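Long-range contacts in suppressor protein MPT5 (Saccharomyces cerevisiae, PDB 5BZ1), which binds specific sequences in the 3'-UTR of target mRNAs through its Pumilio repeats and regulates their expression after transcription: residues L13-L18 and Y46-P51; L209-F214 and S248-S253; F265-G270 and D289-S294; I304-L309 and I365-V370. All coordinates share one frame; numbering follows the deposited sequence.

Contact 1 (L13-L18 and Y46-P51); sequences LDYIKL and YEQIKP
The backbones come closest at Ile16 and Ile49, whose CA atoms lie 5.7 Å apart where the start of helix 15-19 passes the C-terminal part of helix 38-49. Gln48 carries the polar half of the contact. Its CG is anti to the carbonyl carbon (chi1 -70°), and the chain beyond runs extended to put the amide beside Tyr15. Gln48 OE1 accepts a weak hydrogen bond of 3.4 Å from Tyr15 N, with an N-H...O angle of 157°. The same oxygen lies 3.4 Å from Tyr15 CD2, at the ring edge and near the ring plane. The amide and ring planes are 71° apart. A water adds a second link. It donates to Gln48 OE1 at 2.8 Å and to Asp14 OD1, and it accepts from Ile16 N. Asp14 stands at the N-cap of helix 15-19 but makes no direct capping bond, so its carboxylate reaches the first turn through this water.

The other half is apolar. Ile49 CG2 touches Tyr15 CB at 4.1 Å and approaches Ile16 CD1 at 4.5 Å. Leu13 CB lies over one face of the Tyr15 ring, toward its rim. Val41, Leu44 and Met45 of helix 38-49 also meet Tyr15, and its hydroxyl is bonded to Leu10 O. Leu56 of helix 53-57 touches both Ile16 and Ile49. The contact joins the opening helix of Pumilio repeat 1 to the junction with repeat 2, a pairing of helices typical of the all-helical PUF repeat fold.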
# COMPACT_ATOMS: atom_id res chain seq x y z
N LEU A 13 -19.94 -26.50 -34.70
CA LEU A 13 -18.90 -25.47 -34.72
C LEU A 13 -17.57 -26.01 -34.20
O LEU A 13 -17.54 -26.83 -33.29
CB LEU A 13 -19.33 -24.26 -33.88
CG LEU A 13 -20.48 -23.43 -34.44
CD1 LEU A 13 -20.77 -22.23 -33.54
CD2 LEU A 13 -20.17 -22.97 -35.85
N ASP A 14 -16.47 -25.54 -34.79
CA ASP A 14 -15.14 -25.88 -34.29
C ASP A 14 -14.72 -24.83 -33.26
O ASP A 14 -14.07 -23.84 -33.60
CB ASP A 14 -14.13 -25.95 -35.43
CG ASP A 14 -12.87 -26.72 -35.05
OD1 ASP A 14 -12.63 -26.93 -33.84
OD2 ASP A 14 -12.12 -27.10 -35.97
N TYR A 15 -15.08 -25.06 -32.01
CA TYR A 15 -14.94 -24.06 -30.96
C TYR A 15 -13.51 -23.65 -30.64
O TYR A 15 -13.24 -22.47 -30.41
CB TYR A 15 -15.70 -24.48 -29.71
CG TYR A 15 -17.20 -24.44 -29.91
CD1 TYR A 15 -17.89 -23.24 -29.80
CD2 TYR A 15 -17.91 -25.58 -30.24
CE1 TYR A 15 -19.25 -23.19 -30.00
CE2 TYR A 15 -19.28 -25.54 -30.44
CZ TYR A 15 -19.95 -24.33 -30.32
OH TYR A 15 -21.30 -24.28 -30.52
N ILE A 16 -12.58 -24.60 -30.64
CA ILE A 16 -11.19 -24.26 -30.32
C ILE A 16 -10.57 -23.37 -31.40
O ILE A 16 -9.78 -22.47 -31.09
CB ILE A 16 -10.32 -25.51 -30.04
CG1 ILE A 16 -8.98 -25.10 -29.42
CG2 ILE A 16 -10.10 -26.34 -31.31
CD1 ILE A 16 -9.12 -24.27 -28.17
N LYS A 17 -10.95 -23.59 -32.65
CA LYS A 17 -10.46 -22.77 -33.75
C LYS A 17 -11.05 -21.37 -33.70
O LYS A 17 -10.36 -20.38 -33.96
CB LYS A 17 -10.76 -23.42 -35.10
CG LYS A 17 -10.09 -24.78 -35.29
CD LYS A 17 -8.61 -24.73 -34.95
CE LYS A 17 -8.02 -26.12 -34.80
NZ LYS A 17 -6.58 -26.08 -34.44
N LEU A 18 -12.34 -21.29 -33.37
CA LEU A 18 -13.02 -20.00 -33.23
C LEU A 18 -12.47 -19.22 -32.04
O LEU A 18 -12.36 -17.99 -32.08
CB LEU A 18 -14.53 -20.21 -33.08
CG LEU A 18 -15.28 -20.88 -34.23
CD1 LEU A 18 -16.74 -21.12 -33.86
CD2 LEU A 18 -15.19 -20.04 -35.48
N TYR A 46 -17.66 -25.53 -23.87
CA TYR A 46 -16.91 -25.94 -22.68
C TYR A 46 -16.21 -27.29 -22.86
O TYR A 46 -15.02 -27.42 -22.58
CB TYR A 46 -17.84 -26.00 -21.47
CG TYR A 46 -17.12 -26.20 -20.15
CD1 TYR A 46 -16.67 -25.11 -19.42
CD2 TYR A 46 -16.89 -27.47 -19.65
CE1 TYR A 46 -16.01 -25.28 -18.22
CE2 TYR A 46 -16.23 -27.66 -18.45
CZ TYR A 46 -15.79 -26.55 -17.74
OH TYR A 46 -15.13 -26.72 -16.55
N GLU A 47 -16.96 -28.29 -23.32
CA GLU A 47 -16.43 -29.64 -23.46
C GLU A 47 -15.29 -29.72 -24.47
O GLU A 47 -14.39 -30.56 -24.33
CB GLU A 47 -17.55 -30.62 -23.84
CG GLU A 47 -18.59 -30.80 -22.75
CD GLU A 47 -17.99 -31.32 -21.46
OE1 GLU A 47 -17.08 -32.17 -21.52
OE2 GLU A 47 -18.43 -30.88 -20.38
N GLN A 48 -15.33 -28.86 -25.48
CA GLN A 48 -14.31 -28.86 -26.53
C GLN A 48 -13.06 -28.05 -26.17
O GLN A 48 -11.96 -28.37 -26.63
CB GLN A 48 -14.89 -28.39 -27.86
CG GLN A 48 -15.89 -29.37 -28.50
CD GLN A 48 -16.31 -28.95 -29.90
OE1 GLN A 48 -15.65 -28.12 -30.54
NE2 GLN A 48 -17.40 -29.52 -30.40
N ILE A 49 -13.22 -27.02 -25.35
CA ILE A 49 -12.09 -26.13 -25.05
C ILE A 49 -11.40 -26.44 -23.72
O ILE A 49 -10.32 -25.92 -23.45
CB ILE A 49 -12.51 -24.64 -25.09
CG1 ILE A 49 -13.38 -24.28 -23.89
CG2 ILE A 49 -13.21 -24.31 -26.41
CD1 ILE A 49 -13.77 -22.82 -23.84
N LYS A 50 -12.03 -27.27 -22.89
CA LYS A 50 -11.47 -27.59 -21.57
C LYS A 50 -10.04 -28.16 -21.53
O LYS A 50 -9.31 -27.90 -20.58
CB LYS A 50 -12.45 -28.43 -20.73
CG LYS A 50 -12.86 -29.77 -21.31
CD LYS A 50 -13.81 -30.50 -20.37
CE LYS A 50 -14.00 -31.95 -20.77
NZ LYS A 50 -14.95 -32.66 -19.87
N PRO A 51 -9.61 -28.93 -22.56
CA PRO A 51 -8.20 -29.33 -22.51
C PRO A 51 -7.26 -28.16 -22.79
O PRO A 51 -6.06 -28.30 -22.58
CB PRO A 51 -8.08 -30.35 -23.65
CG PRO A 51 -9.48 -30.82 -23.92
CD PRO A 51 -10.34 -29.64 -23.64
O HOH W 1 -13.11 -27.53 -31.43

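Contact 2 (L209-F214 and S248-S253); sequences LINDQF and SCLKFS. With nucleotides of chain B.
Asn211 reaches across to the loop 250-253 that leads into helix 253-273, and its side chain can be followed atom by atom. CB lies 3.8 Å from OG of Ser253, whose hydroxyl is hydrogen-bonded to Leu247 O. CG is anti to the backbone N (chi1 -166°) and comes within 3.7 Å of Leu250 CB. At the tip, OD1 is gripped by two backbone donors. Ser253 N gives it a 2.8 Å hydrogen bond, in the carbonyl plane and on a lone pair, with an N-H...O angle of 158°. Phe252 N adds a weak one at 3.1 Å. ND2, the other branch, packs 3.7 Å from Leu250 CD1, and the two side chains cross at about a right angle.

Phe252 fills the other half. Gln213 CA sits over the centre of its ring in a CH-pi contact, 3.6 Å from the centroid. Lys251 CD lies over the opposite face, toward the rim. The ring edge meets the RNA: Phe252 CD1 is 3.1 Å from O2 of U3 of chain B. An alanine in place of Phe252 would probably leave Gln213 CA without its ring and open a gap beside U3 of chain B. Lys251 NZ donates to O2' of G2 of chain B at 3.1 Å. Asp212 OD2 accepts from Phe214 N and from Gly215 N, which caps the turn into helix 215-223. Two equivalent loops, one in Pumilio repeat 6 and one in repeat 7, are thus tied side by side, each leading into a helix at the RNA-binding surface of the PUF domain.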
# COMPACT_ATOMS: atom_id res chain seq x y z
N LEU A 209 14.66 2.13 4.01
CA LEU A 209 13.30 2.49 3.63
C LEU A 209 13.01 3.98 3.81
O LEU A 209 12.33 4.59 2.99
CB LEU A 209 12.29 1.69 4.46
CG LEU A 209 12.28 0.17 4.30
CD1 LEU A 209 11.22 -0.46 5.19
CD2 LEU A 209 12.05 -0.21 2.85
N ILE A 210 13.53 4.56 4.89
CA ILE A 210 13.10 5.88 5.33
C ILE A 210 13.39 7.02 4.34
O ILE A 210 12.59 7.96 4.23
CB ILE A 210 13.62 6.22 6.74
CG1 ILE A 210 12.98 7.52 7.23
CG2 ILE A 210 15.15 6.33 6.74
CD1 ILE A 210 12.84 7.61 8.70
N ASN A 211 14.51 6.94 3.64
CA ASN A 211 14.81 7.93 2.60
C ASN A 211 14.75 7.35 1.19
O ASN A 211 15.34 7.89 0.25
CB ASN A 211 16.16 8.61 2.83
CG ASN A 211 16.33 9.86 1.98
OD1 ASN A 211 15.44 10.71 1.90
ND2 ASN A 211 17.48 9.96 1.31
N ASP A 212 14.05 6.23 1.03
CA ASP A 212 13.85 5.69 -0.31
C ASP A 212 12.70 6.43 -1.00
O ASP A 212 11.77 6.89 -0.34
CB ASP A 212 13.59 4.19 -0.28
CG ASP A 212 13.30 3.62 -1.66
OD1 ASP A 212 14.27 3.36 -2.41
OD2 ASP A 212 12.11 3.46 -1.99
N GLN A 213 12.78 6.54 -2.32
CA GLN A 213 11.78 7.28 -3.09
C GLN A 213 10.36 6.73 -2.92
O GLN A 213 9.39 7.48 -3.00
CB GLN A 213 12.17 7.31 -4.58
CG GLN A 213 12.27 5.93 -5.22
CD GLN A 213 12.75 5.99 -6.65
OE1 GLN A 213 13.44 5.08 -7.12
NE2 GLN A 213 12.39 7.06 -7.36
N PHE A 214 10.26 5.42 -2.69
CA PHE A 214 8.96 4.78 -2.50
C PHE A 214 8.81 4.32 -1.05
O PHE A 214 7.71 4.36 -0.49
CB PHE A 214 8.81 3.59 -3.45
CG PHE A 214 8.97 3.94 -4.90
CD1 PHE A 214 8.26 5.00 -5.46
CD2 PHE A 214 9.87 3.24 -5.70
CE1 PHE A 214 8.42 5.33 -6.79
CE2 PHE A 214 10.04 3.57 -7.03
CZ PHE A 214 9.31 4.62 -7.58
N SER A 248 15.95 14.86 8.41
CA SER A 248 15.17 16.06 8.13
C SER A 248 15.71 16.83 6.92
O SER A 248 14.97 17.59 6.29
CB SER A 248 15.17 16.99 9.35
OG SER A 248 14.53 16.37 10.45
N CYS A 249 16.98 16.63 6.60
CA CYS A 249 17.63 17.35 5.51
C CYS A 249 17.74 16.55 4.22
O CYS A 249 18.49 16.92 3.31
CB CYS A 249 19.01 17.84 5.93
SG CYS A 249 18.97 19.01 7.32
N LEU A 250 16.99 15.45 4.12
CA LEU A 250 16.99 14.65 2.90
C LEU A 250 15.63 14.71 2.20
O LEU A 250 14.60 14.85 2.85
CB LEU A 250 17.40 13.21 3.20
CG LEU A 250 18.82 13.04 3.75
CD1 LEU A 250 19.06 11.62 4.23
CD2 LEU A 250 19.86 13.44 2.70
N LYS A 251 15.64 14.62 0.87
CA LYS A 251 14.44 14.82 0.05
C LYS A 251 13.24 13.98 0.49
O LYS A 251 12.13 14.49 0.64
CB LYS A 251 14.75 14.53 -1.41
CG LYS A 251 13.61 14.84 -2.38
CD LYS A 251 13.86 14.20 -3.74
CE LYS A 251 13.40 15.09 -4.89
NZ LYS A 251 11.96 15.43 -4.84
N PHE A 252 13.46 12.68 0.67
CA PHE A 252 12.36 11.77 0.93
C PHE A 252 12.03 11.63 2.42
O PHE A 252 10.87 11.74 2.81
CB PHE A 252 12.62 10.40 0.28
CG PHE A 252 12.88 10.48 -1.20
CD1 PHE A 252 11.84 10.77 -2.08
CD2 PHE A 252 14.15 10.26 -1.72
CE1 PHE A 252 12.07 10.85 -3.45
CE2 PHE A 252 14.39 10.34 -3.08
CZ PHE A 252 13.34 10.63 -3.96
N SER A 253 13.05 11.41 3.24
CA SER A 253 12.84 11.23 4.68
C SER A 253 12.30 12.49 5.38
O SER A 253 11.66 12.38 6.43
CB SER A 253 14.12 10.74 5.36
OG SER A 253 15.21 11.59 5.07
P U B 3 9.24 18.06 -5.88
OP1 U B 3 9.80 17.50 -7.13
OP2 U B 3 8.08 19.00 -5.98
O5' U B 3 8.84 16.87 -4.91
C5' U B 3 7.83 15.93 -5.26
C4' U B 3 8.35 14.52 -5.15
O4' U B 3 8.83 14.25 -3.80
C3' U B 3 7.35 13.41 -5.41
O3' U B 3 7.14 13.20 -6.79
C2' U B 3 7.97 12.22 -4.69
O2' U B 3 8.98 11.62 -5.49
C1' U B 3 8.64 12.89 -3.49
N1 U B 3 7.84 12.79 -2.25
C2 U B 3 7.98 11.63 -1.50
O2 U B 3 8.72 10.71 -1.82
N3 U B 3 7.21 11.57 -0.37
C4 U B 3 6.33 12.53 0.09
O4 U B 3 5.70 12.33 1.13
C5 U B 3 6.25 13.71 -0.74
C6 U B 3 6.98 13.80 -1.86
P A B 4 5.71 12.76 -7.36
OP1 A B 4 5.71 13.12 -8.79
OP2 A B 4 4.63 13.26 -6.46
O5' A B 4 5.72 11.18 -7.23
C5' A B 4 6.76 10.40 -7.82
C4' A B 4 6.40 8.94 -7.82
O4' A B 4 6.31 8.46 -6.45
C3' A B 4 5.05 8.59 -8.42
O3' A B 4 5.08 8.53 -9.83
C2' A B 4 4.72 7.26 -7.75
O2' A B 4 5.39 6.19 -8.41
C1' A B 4 5.34 7.45 -6.36
N9 A B 4 4.34 7.84 -5.34
C8 A B 4 3.81 9.09 -5.11
N7 A B 4 2.94 9.11 -4.13
C5 A B 4 2.88 7.80 -3.68
C6 A B 4 2.14 7.16 -2.66
N6 A B 4 1.27 7.79 -1.86
N1 A B 4 2.33 5.84 -2.49
C2 A B 4 3.19 5.19 -3.29
N3 A B 4 3.95 5.68 -4.27
C4 A B 4 3.74 7.00 -4.43
P G B 2 9.40 23.60 -4.93
OP1 G B 2 9.39 23.19 -6.35
OP2 G B 2 8.17 24.14 -4.29
O5' G B 2 9.87 22.35 -4.06
C5' G B 2 11.17 21.80 -4.23
C4' G B 2 11.28 20.47 -3.53
O4' G B 2 11.14 20.66 -2.11
C3' G B 2 10.19 19.47 -3.88
O3' G B 2 10.44 18.80 -5.10
C2' G B 2 10.19 18.55 -2.66
O2' G B 2 11.23 17.59 -2.73
C1' G B 2 10.50 19.54 -1.53
N9 G B 2 9.29 20.00 -0.83
C8 G B 2 8.31 20.86 -1.27
N7 G B 2 7.37 21.04 -0.39
C5 G B 2 7.73 20.25 0.70
C6 G B 2 7.09 20.04 1.95
O6 G B 2 6.04 20.53 2.37
N1 G B 2 7.82 19.17 2.74
C2 G B 2 9.00 18.57 2.38
N2 G B 2 9.56 17.75 3.28
N3 G B 2 9.60 18.75 1.22
C4 G B 2 8.92 19.60 0.43

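Contact 3 (F265-G270 and D289-S294); sequences FRIITG and DVINAS
Ile267 and Ile268 of helix 253-273 pack against Val290, Ile291 and Ser294 of helix 288-307 within the all-helical PUF scaffold. The two helical segments approach to 9.2 Å between axes and cross at -120°. No hydrogen bond joins them.

The apolar contacts centre on Ile267. Its CD1 meets Val290 CG1 at 3.6 Å, the two side chains crossing at about a right angle. Its other branch, CG2, lies 3.9 Å from Ile291 CG1. Ile268 continues the row: its CG1 is 3.9 Å from Ser294 CB. Leu233 of helix 229-240 touches both Ile267 and Ser294, and so borders the contact.

The polar group is Ser294. Its hydroxyl faces the isoleucine, with OG 3.6 Å from Ile267 CG2, yet it is satisfied within its own helix. An alanine here would probably leave a small gap beside Ile267 CG2 and deprive Val290 O of its side-chain donor. The OG lies anti to the carbonyl carbon (chi1 -55°), which turns it back along the helix. It donates to Val290 O at 2.6 Å, while Ser294 N reaches the same oxygen from the opposite face of the carbonyl plane.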
# COMPACT_ATOMS: atom_id res chain seq x y z
N PHE A 265 1.82 16.04 17.57
CA PHE A 265 0.97 17.18 17.88
C PHE A 265 -0.50 16.76 17.98
O PHE A 265 -1.19 17.13 18.92
CB PHE A 265 1.13 18.26 16.81
CG PHE A 265 2.33 19.14 17.00
CD1 PHE A 265 2.70 19.57 18.27
CD2 PHE A 265 3.08 19.56 15.91
CE1 PHE A 265 3.81 20.40 18.44
CE2 PHE A 265 4.18 20.38 16.07
CZ PHE A 265 4.55 20.80 17.34
N ARG A 266 -0.96 15.99 16.99
CA ARG A 266 -2.37 15.60 16.93
C ARG A 266 -2.79 14.72 18.11
O ARG A 266 -3.90 14.87 18.64
CB ARG A 266 -2.68 14.90 15.60
CG ARG A 266 -4.16 14.70 15.36
CD ARG A 266 -4.45 14.26 13.94
NE ARG A 266 -5.83 14.52 13.56
CZ ARG A 266 -6.36 14.21 12.38
NH1 ARG A 266 -5.62 13.62 11.46
NH2 ARG A 266 -7.63 14.48 12.13
N ILE A 267 -1.91 13.81 18.51
CA ILE A 267 -2.19 12.93 19.65
C ILE A 267 -2.33 13.73 20.94
O ILE A 267 -3.28 13.55 21.69
CB ILE A 267 -1.08 11.87 19.81
CG1 ILE A 267 -1.26 10.76 18.77
CG2 ILE A 267 -1.12 11.27 21.20
CD1 ILE A 267 -0.14 9.73 18.77
N ILE A 268 -1.37 14.62 21.19
CA ILE A 268 -1.32 15.39 22.42
C ILE A 268 -2.47 16.39 22.53
O ILE A 268 -3.10 16.50 23.58
CB ILE A 268 0.06 16.08 22.59
CG1 ILE A 268 1.18 15.04 22.63
CG2 ILE A 268 0.10 16.92 23.86
CD1 ILE A 268 2.58 15.62 22.69
N THR A 269 -2.75 17.12 21.45
CA THR A 269 -3.84 18.09 21.43
C THR A 269 -5.21 17.43 21.54
O THR A 269 -6.12 17.96 22.19
CB THR A 269 -3.82 18.98 20.17
OG1 THR A 269 -3.95 18.17 18.99
CG2 THR A 269 -2.52 19.78 20.09
N GLY A 270 -5.37 16.27 20.90
CA GLY A 270 -6.62 15.53 20.96
C GLY A 270 -6.95 15.12 22.38
O GLY A 270 -8.11 15.09 22.78
N ASP A 289 -0.95 5.68 27.51
CA ASP A 289 0.46 5.38 27.27
C ASP A 289 0.97 5.94 25.94
O ASP A 289 2.12 6.37 25.84
CB ASP A 289 0.74 3.88 27.36
CG ASP A 289 2.13 3.58 27.90
OD1 ASP A 289 2.56 4.28 28.84
OD2 ASP A 289 2.79 2.65 27.39
N VAL A 290 0.11 5.92 24.92
CA VAL A 290 0.41 6.57 23.64
C VAL A 290 0.70 8.06 23.86
O VAL A 290 1.61 8.63 23.25
CB VAL A 290 -0.77 6.41 22.65
CG1 VAL A 290 -0.62 7.36 21.47
CG2 VAL A 290 -0.88 4.97 22.16
N ILE A 291 -0.08 8.67 24.75
CA ILE A 291 0.03 10.11 25.03
C ILE A 291 1.28 10.47 25.84
O ILE A 291 1.99 11.42 25.49
CB ILE A 291 -1.25 10.63 25.74
CG1 ILE A 291 -2.45 10.53 24.79
CG2 ILE A 291 -1.06 12.06 26.22
CD1 ILE A 291 -3.79 10.49 25.49
N ASN A 292 1.55 9.71 26.90
CA ASN A 292 2.75 9.92 27.72
C ASN A 292 4.03 9.80 26.88
O ASN A 292 4.97 10.58 27.05
CB ASN A 292 2.82 8.89 28.85
CG ASN A 292 1.47 8.58 29.45
OD1 ASN A 292 0.61 9.45 29.59
ND2 ASN A 292 1.26 7.31 29.82
N ALA A 293 4.05 8.82 25.99
CA ALA A 293 5.19 8.59 25.12
C ALA A 293 5.39 9.76 24.17
O ALA A 293 6.52 10.24 23.98
CB ALA A 293 5.00 7.30 24.34
N SER A 294 4.30 10.23 23.57
CA SER A 294 4.35 11.33 22.60
C SER A 294 4.92 12.61 23.20
O SER A 294 5.66 13.34 22.54
CB SER A 294 2.95 11.60 22.05
OG SER A 294 2.39 10.43 21.49

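Contact 4 (I304-L309 and I365-V370); sequences IFTVNL and IGNLIV
The torsions of Thr306 and Leu368 set the atoms that meet. Thr306 chi1 of -62° sets OG1 anti to the carbonyl carbon and leaves CG2 anti to the backbone N. In Leu368, chi1 of -178° sets CG anti to the backbone N, and chi2 of 55° then places CD1, the branch that makes the contact. Leu368 CD1 then lies 3.6 Å from Thr306 OG1 and 3.8 Å from Thr306 CA. The two side chains slide past each other in opposite directions. The same methyl touches Leu309 CD2 at 3.9 Å, where the leucines are set obliquely. Leu368 CD1 is therefore wedged between Thr306 and Leu309.

The contact joins the end of helix 288-307 and the start of helix 309-312, both in Pumilio repeat 8, to helix 354-375, which packs beside repeat 8 in the all-helical PUF repeat fold, with helix 385-398 following it. Helix 318-326 closes one side, with Leu322 on Leu309 and Leu326 on Leu368. Leu371 of helix 354-375 also packs on both Thr306 and Leu309.

A polar link runs beside this apolar patch. Asn367 crosses Thr306 at about a right angle, and its OD1 is 3.9 Å from Thr306 CG2. A water donates to Thr306 OG1 at 2.7 Å and to Asn367 OD1 at 3.2 Å. Thr306 OG1 is also bonded to Ile302 O, so the hydroxyl has a partner in its own helix as well.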
# COMPACT_ATOMS: atom_id res chain seq x y z
N ILE A 304 16.39 18.74 19.90
CA ILE A 304 17.24 18.40 18.76
C ILE A 304 17.19 19.50 17.69
O ILE A 304 18.22 19.93 17.18
CB ILE A 304 16.83 17.05 18.15
CG1 ILE A 304 17.05 15.92 19.15
CG2 ILE A 304 17.59 16.79 16.86
CD1 ILE A 304 16.55 14.57 18.67
N PHE A 305 15.98 19.94 17.35
CA PHE A 305 15.80 21.01 16.37
C PHE A 305 16.37 22.34 16.87
O PHE A 305 16.79 23.18 16.07
CB PHE A 305 14.31 21.17 16.03
CG PHE A 305 13.83 20.21 14.98
CD1 PHE A 305 13.17 20.67 13.85
CD2 PHE A 305 14.04 18.84 15.12
CE1 PHE A 305 12.72 19.79 12.88
CE2 PHE A 305 13.60 17.96 14.15
CZ PHE A 305 12.94 18.43 13.03
N THR A 306 16.38 22.53 18.18
CA THR A 306 16.96 23.74 18.77
C THR A 306 18.48 23.73 18.64
O THR A 306 19.08 24.71 18.19
CB THR A 306 16.56 23.90 20.25
OG1 THR A 306 15.13 24.03 20.34
CG2 THR A 306 17.21 25.14 20.86
N VAL A 307 19.10 22.62 19.02
CA VAL A 307 20.55 22.45 18.89
C VAL A 307 21.00 22.60 17.43
O VAL A 307 22.01 23.24 17.15
CB VAL A 307 21.01 21.09 19.46
CG1 VAL A 307 22.46 20.81 19.12
CG2 VAL A 307 20.81 21.04 20.97
N ASN A 308 20.23 22.02 16.51
CA ASN A 308 20.60 21.99 15.10
C ASN A 308 19.89 23.05 14.26
O ASN A 308 19.82 22.93 13.04
CB ASN A 308 20.33 20.60 14.51
CG ASN A 308 21.16 19.52 15.16
OD1 ASN A 308 22.32 19.30 14.80
ND2 ASN A 308 20.58 18.84 16.14
N LEU A 309 19.38 24.09 14.92
CA LEU A 309 18.56 25.12 14.25
C LEU A 309 19.28 25.79 13.08
O LEU A 309 18.67 26.06 12.05
CB LEU A 309 18.12 26.17 15.27
CG LEU A 309 17.34 27.39 14.77
CD1 LEU A 309 16.07 26.97 14.04
CD2 LEU A 309 16.99 28.31 15.92
N ILE A 365 9.42 25.64 23.21
CA ILE A 365 8.98 26.12 21.90
C ILE A 365 9.15 27.64 21.81
O ILE A 365 9.47 28.18 20.75
CB ILE A 365 7.53 25.68 21.56
CG1 ILE A 365 7.33 25.60 20.05
CG2 ILE A 365 6.49 26.60 22.20
CD1 ILE A 365 8.01 24.41 19.41
N GLY A 366 8.98 28.32 22.94
CA GLY A 366 9.19 29.76 23.01
C GLY A 366 10.65 30.10 22.79
O GLY A 366 10.98 31.06 22.09
N ASN A 367 11.53 29.29 23.38
CA ASN A 367 12.96 29.47 23.22
C ASN A 367 13.39 29.24 21.77
O ASN A 367 14.24 29.96 21.24
CB ASN A 367 13.73 28.53 24.16
CG ASN A 367 15.22 28.52 23.90
OD1 ASN A 367 15.82 27.47 23.65
ND2 ASN A 367 15.84 29.70 23.95
N LEU A 368 12.80 28.24 21.12
CA LEU A 368 13.09 27.96 19.72
C LEU A 368 12.64 29.12 18.83
O LEU A 368 13.31 29.46 17.86
CB LEU A 368 12.44 26.65 19.28
CG LEU A 368 12.70 26.21 17.84
CD1 LEU A 368 14.19 26.13 17.58
CD2 LEU A 368 12.05 24.87 17.55
N ILE A 369 11.50 29.71 19.17
CA ILE A 369 10.97 30.85 18.42
C ILE A 369 11.93 32.04 18.45
O ILE A 369 12.21 32.65 17.42
CB ILE A 369 9.58 31.28 18.95
CG1 ILE A 369 8.51 30.25 18.57
CG2 ILE A 369 9.19 32.64 18.40
CD1 ILE A 369 8.30 30.11 17.07
N VAL A 370 12.44 32.37 19.64
CA VAL A 370 13.33 33.52 19.77
C VAL A 370 14.67 33.28 19.08
O VAL A 370 15.24 34.19 18.48
CB VAL A 370 13.51 33.99 21.25
CG1 VAL A 370 12.16 34.14 21.94
CG2 VAL A 370 14.39 33.02 22.04
O HOH W 2 14.10 24.97 22.68

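How the contacts relate
Contacts 3 and 4 are buried; contacts 1 and 2 are partly buried. Contact 1 stands alone at the N-terminal end, its centre about 54 Å from that of contact 2 and on the other side of the chain's centre. Contacts 3 and 4 share helix 288-307, gripped near its start by 265-270 and at its end by 365-370. Contacts 2 and 4 touch, with Ser248 OG 3.7 Å from Phe305 CZ. The chemistry follows the place. Contact 2 lies on the RNA. Contacts 1 and 2 both use direct side-chain to backbone bonds, a weak one in contact 1. No direct hydrogen bond crosses contact 3 or 4; water bridges contacts 1 and 4.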